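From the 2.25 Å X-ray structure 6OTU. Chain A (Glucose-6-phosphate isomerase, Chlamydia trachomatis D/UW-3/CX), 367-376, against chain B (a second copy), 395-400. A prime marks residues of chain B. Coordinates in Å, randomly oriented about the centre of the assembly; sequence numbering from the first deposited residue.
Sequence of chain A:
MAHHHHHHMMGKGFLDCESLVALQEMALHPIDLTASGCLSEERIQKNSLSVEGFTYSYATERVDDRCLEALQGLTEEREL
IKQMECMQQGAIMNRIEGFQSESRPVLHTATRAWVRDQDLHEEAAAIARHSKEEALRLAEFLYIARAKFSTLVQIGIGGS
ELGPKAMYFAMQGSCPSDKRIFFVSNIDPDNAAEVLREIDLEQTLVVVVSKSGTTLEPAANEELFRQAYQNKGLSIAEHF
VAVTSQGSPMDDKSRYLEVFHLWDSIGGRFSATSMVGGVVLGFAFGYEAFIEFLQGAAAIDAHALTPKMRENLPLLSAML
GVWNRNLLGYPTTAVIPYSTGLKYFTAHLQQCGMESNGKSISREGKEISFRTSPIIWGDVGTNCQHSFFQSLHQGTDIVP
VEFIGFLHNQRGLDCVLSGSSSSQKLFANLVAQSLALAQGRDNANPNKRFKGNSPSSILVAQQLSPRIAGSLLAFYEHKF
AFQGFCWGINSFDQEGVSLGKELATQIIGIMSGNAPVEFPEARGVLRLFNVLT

Chain A (367-376) EISFRTSPII
Chain B (395-400) GTDIVP

Both stretches are largely extended loops; only Ile375 and Ile376 belong to a strand. Chain A kinks at Thr372 (phi/psi -106/-118), between Arg371 (-100/143) and Ser373 (-57/135). Chain B bends locally at Thr396′ (-90/-7), before Asp397′ (-127/133) and Val399′ (-120/109) extend again. The stretches run obliquely, contacts advancing in the same sense from Arg371 at Thr396′ to Ile375 at Val399′. The closest CA atoms are Arg371 CA and Thr396′ CA, 5.4 Å apart.

Thr396′ points toward chain A, and its p rotamer suits its two-sided side chain to this spot. The hydroxyl accepts a hydrogen bond, Thr372 N to Thr396′ OG1 at 3.2 Å, and donates one, Thr396′ OG1 to Asp397′ OD1 at 2.7 Å. The methyl, Thr396′ CG2, lies 3.5 Å from Phe370 O and 4.1 Å from Ile368 CD1.

Arg371 leaves its backbone sideways, but an extended chain (m, t, t; chi4 -96°) reaches Asp397′ (m). Arg371 NH1 lies 3.1 Å from Asp397′ OD1, a salt bridge whose hydrogen bond approaches linearity at 159°.

A water donates to Thr372 OG1 (3.0 Å) and Ser373 O (3.1 Å) and accepts from Thr396′ N (3.2 Å), linking the backbones. Further along, Ile375 (m, m) starts sideways but its end comes nearer, Ile375 CD1 to Val399′ CG2 (t) at 3.6 Å; branched hydrocarbons suit this buried spot, packing by van der Waals contact without unpaired polar groups.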

# COMPACT_ATOMS: atom_id res chain seq x y z
N GLU A 367 25.61 13.89 -11.16
CA GLU A 367 25.16 12.61 -10.63
C GLU A 367 25.65 12.46 -9.19
O GLU A 367 26.81 12.74 -8.89
CB GLU A 367 25.68 11.46 -11.51
N ILE A 368 24.76 12.01 -8.30
CA ILE A 368 25.08 11.96 -6.88
C ILE A 368 25.66 10.59 -6.53
O ILE A 368 25.50 9.61 -7.26
CB ILE A 368 23.85 12.28 -6.01
CG1 ILE A 368 22.76 11.25 -6.25
CG2 ILE A 368 23.35 13.71 -6.28
CD1 ILE A 368 21.51 11.54 -5.49
N SER A 369 26.35 10.53 -5.39
CA SER A 369 26.99 9.30 -4.93
C SER A 369 26.37 8.79 -3.63
O SER A 369 26.99 8.00 -2.92
CB SER A 369 28.48 9.52 -4.74
OG SER A 369 29.09 9.79 -5.98
N PHE A 370 25.16 9.21 -3.32
CA PHE A 370 24.46 8.73 -2.15
C PHE A 370 23.02 8.43 -2.56
O PHE A 370 22.62 8.67 -3.71
CB PHE A 370 24.53 9.76 -1.01
CG PHE A 370 24.13 11.14 -1.43
CD1 PHE A 370 25.05 12.01 -2.02
CD2 PHE A 370 22.81 11.57 -1.25
CE1 PHE A 370 24.68 13.28 -2.42
CE2 PHE A 370 22.42 12.85 -1.64
CZ PHE A 370 23.36 13.70 -2.24
N ARG A 371 22.25 7.90 -1.63
CA ARG A 371 20.88 7.47 -1.90
C ARG A 371 19.90 8.53 -1.44
O ARG A 371 20.11 9.18 -0.41
CB ARG A 371 20.59 6.11 -1.23
CG ARG A 371 21.59 5.05 -1.69
CD ARG A 371 21.15 3.64 -1.39
NE ARG A 371 22.14 2.66 -1.84
CZ ARG A 371 22.08 2.02 -3.00
NH1 ARG A 371 21.08 2.24 -3.84
NH2 ARG A 371 23.03 1.14 -3.33
N THR A 372 18.83 8.70 -2.20
CA THR A 372 17.84 9.70 -1.85
C THR A 372 16.57 9.06 -1.28
O THR A 372 16.64 8.40 -0.24
CB THR A 372 17.54 10.58 -3.05
OG1 THR A 372 17.34 9.73 -4.19
CG2 THR A 372 18.73 11.52 -3.28
N SER A 373 15.42 9.23 -1.94
CA SER A 373 14.17 8.79 -1.33
C SER A 373 14.22 7.30 -1.00
O SER A 373 14.73 6.51 -1.80
CB SER A 373 12.96 9.06 -2.22
OG SER A 373 11.77 8.68 -1.54
N PRO A 374 13.78 6.90 0.18
CA PRO A 374 13.51 5.48 0.43
C PRO A 374 12.17 5.08 -0.16
O PRO A 374 11.38 5.93 -0.61
CB PRO A 374 13.51 5.38 1.96
CG PRO A 374 13.09 6.76 2.43
CD PRO A 374 13.53 7.75 1.36
N ILE A 375 11.93 3.76 -0.19
CA ILE A 375 10.59 3.26 -0.47
C ILE A 375 9.69 3.67 0.68
O ILE A 375 10.02 3.46 1.86
CB ILE A 375 10.58 1.74 -0.67
CG1 ILE A 375 11.70 1.29 -1.62
CG2 ILE A 375 9.23 1.28 -1.21
CD1 ILE A 375 11.61 1.88 -2.96
N ILE A 376 8.56 4.28 0.36
CA ILE A 376 7.58 4.64 1.37
C ILE A 376 6.41 3.69 1.19
O ILE A 376 5.89 3.54 0.08
CB ILE A 376 7.17 6.12 1.27
CG1 ILE A 376 8.39 7.00 1.57
CG2 ILE A 376 6.03 6.44 2.24
CD1 ILE A 376 8.20 8.49 1.27
N GLY B 395 15.27 7.11 -9.43
CA GLY B 395 15.81 7.08 -8.09
C GLY B 395 17.09 6.28 -8.01
O GLY B 395 17.58 5.72 -8.99
N THR B 396 17.63 6.20 -6.80
CA THR B 396 18.94 5.62 -6.58
C THR B 396 18.92 4.11 -6.31
O THR B 396 19.98 3.49 -6.27
CB THR B 396 19.63 6.35 -5.40
OG1 THR B 396 18.81 6.29 -4.23
CG2 THR B 396 19.86 7.83 -5.74
N ASP B 397 17.75 3.49 -6.17
CA ASP B 397 17.67 2.09 -5.75
C ASP B 397 16.82 1.30 -6.74
O ASP B 397 15.71 1.72 -7.09
CB ASP B 397 17.06 1.94 -4.34
CG ASP B 397 17.87 2.64 -3.24
OD1 ASP B 397 18.38 3.76 -3.44
OD2 ASP B 397 17.96 2.06 -2.15
N ILE B 398 17.32 0.13 -7.15
CA ILE B 398 16.56 -0.73 -8.05
C ILE B 398 15.43 -1.40 -7.28
O ILE B 398 15.62 -1.92 -6.17
CB ILE B 398 17.49 -1.77 -8.69
CG1 ILE B 398 18.58 -1.06 -9.49
CG2 ILE B 398 16.67 -2.79 -9.52
CD1 ILE B 398 18.06 -0.13 -10.56
N VAL B 399 14.23 -1.35 -7.86
CA VAL B 399 13.05 -2.05 -7.35
C VAL B 399 12.56 -3.01 -8.43
O VAL B 399 12.06 -2.57 -9.47
CB VAL B 399 11.93 -1.06 -6.97
CG1 VAL B 399 10.71 -1.83 -6.49
CG2 VAL B 399 12.41 -0.07 -5.91
N PRO B 400 12.71 -4.32 -8.22
CA PRO B 400 12.11 -5.30 -9.16
C PRO B 400 10.59 -5.24 -9.13
O PRO B 400 9.97 -5.11 -8.07
CB PRO B 400 12.62 -6.65 -8.63
CG PRO B 400 13.77 -6.30 -7.67
CD PRO B 400 13.49 -4.93 -7.14
O HOH W 1 15.57 7.33 -4.65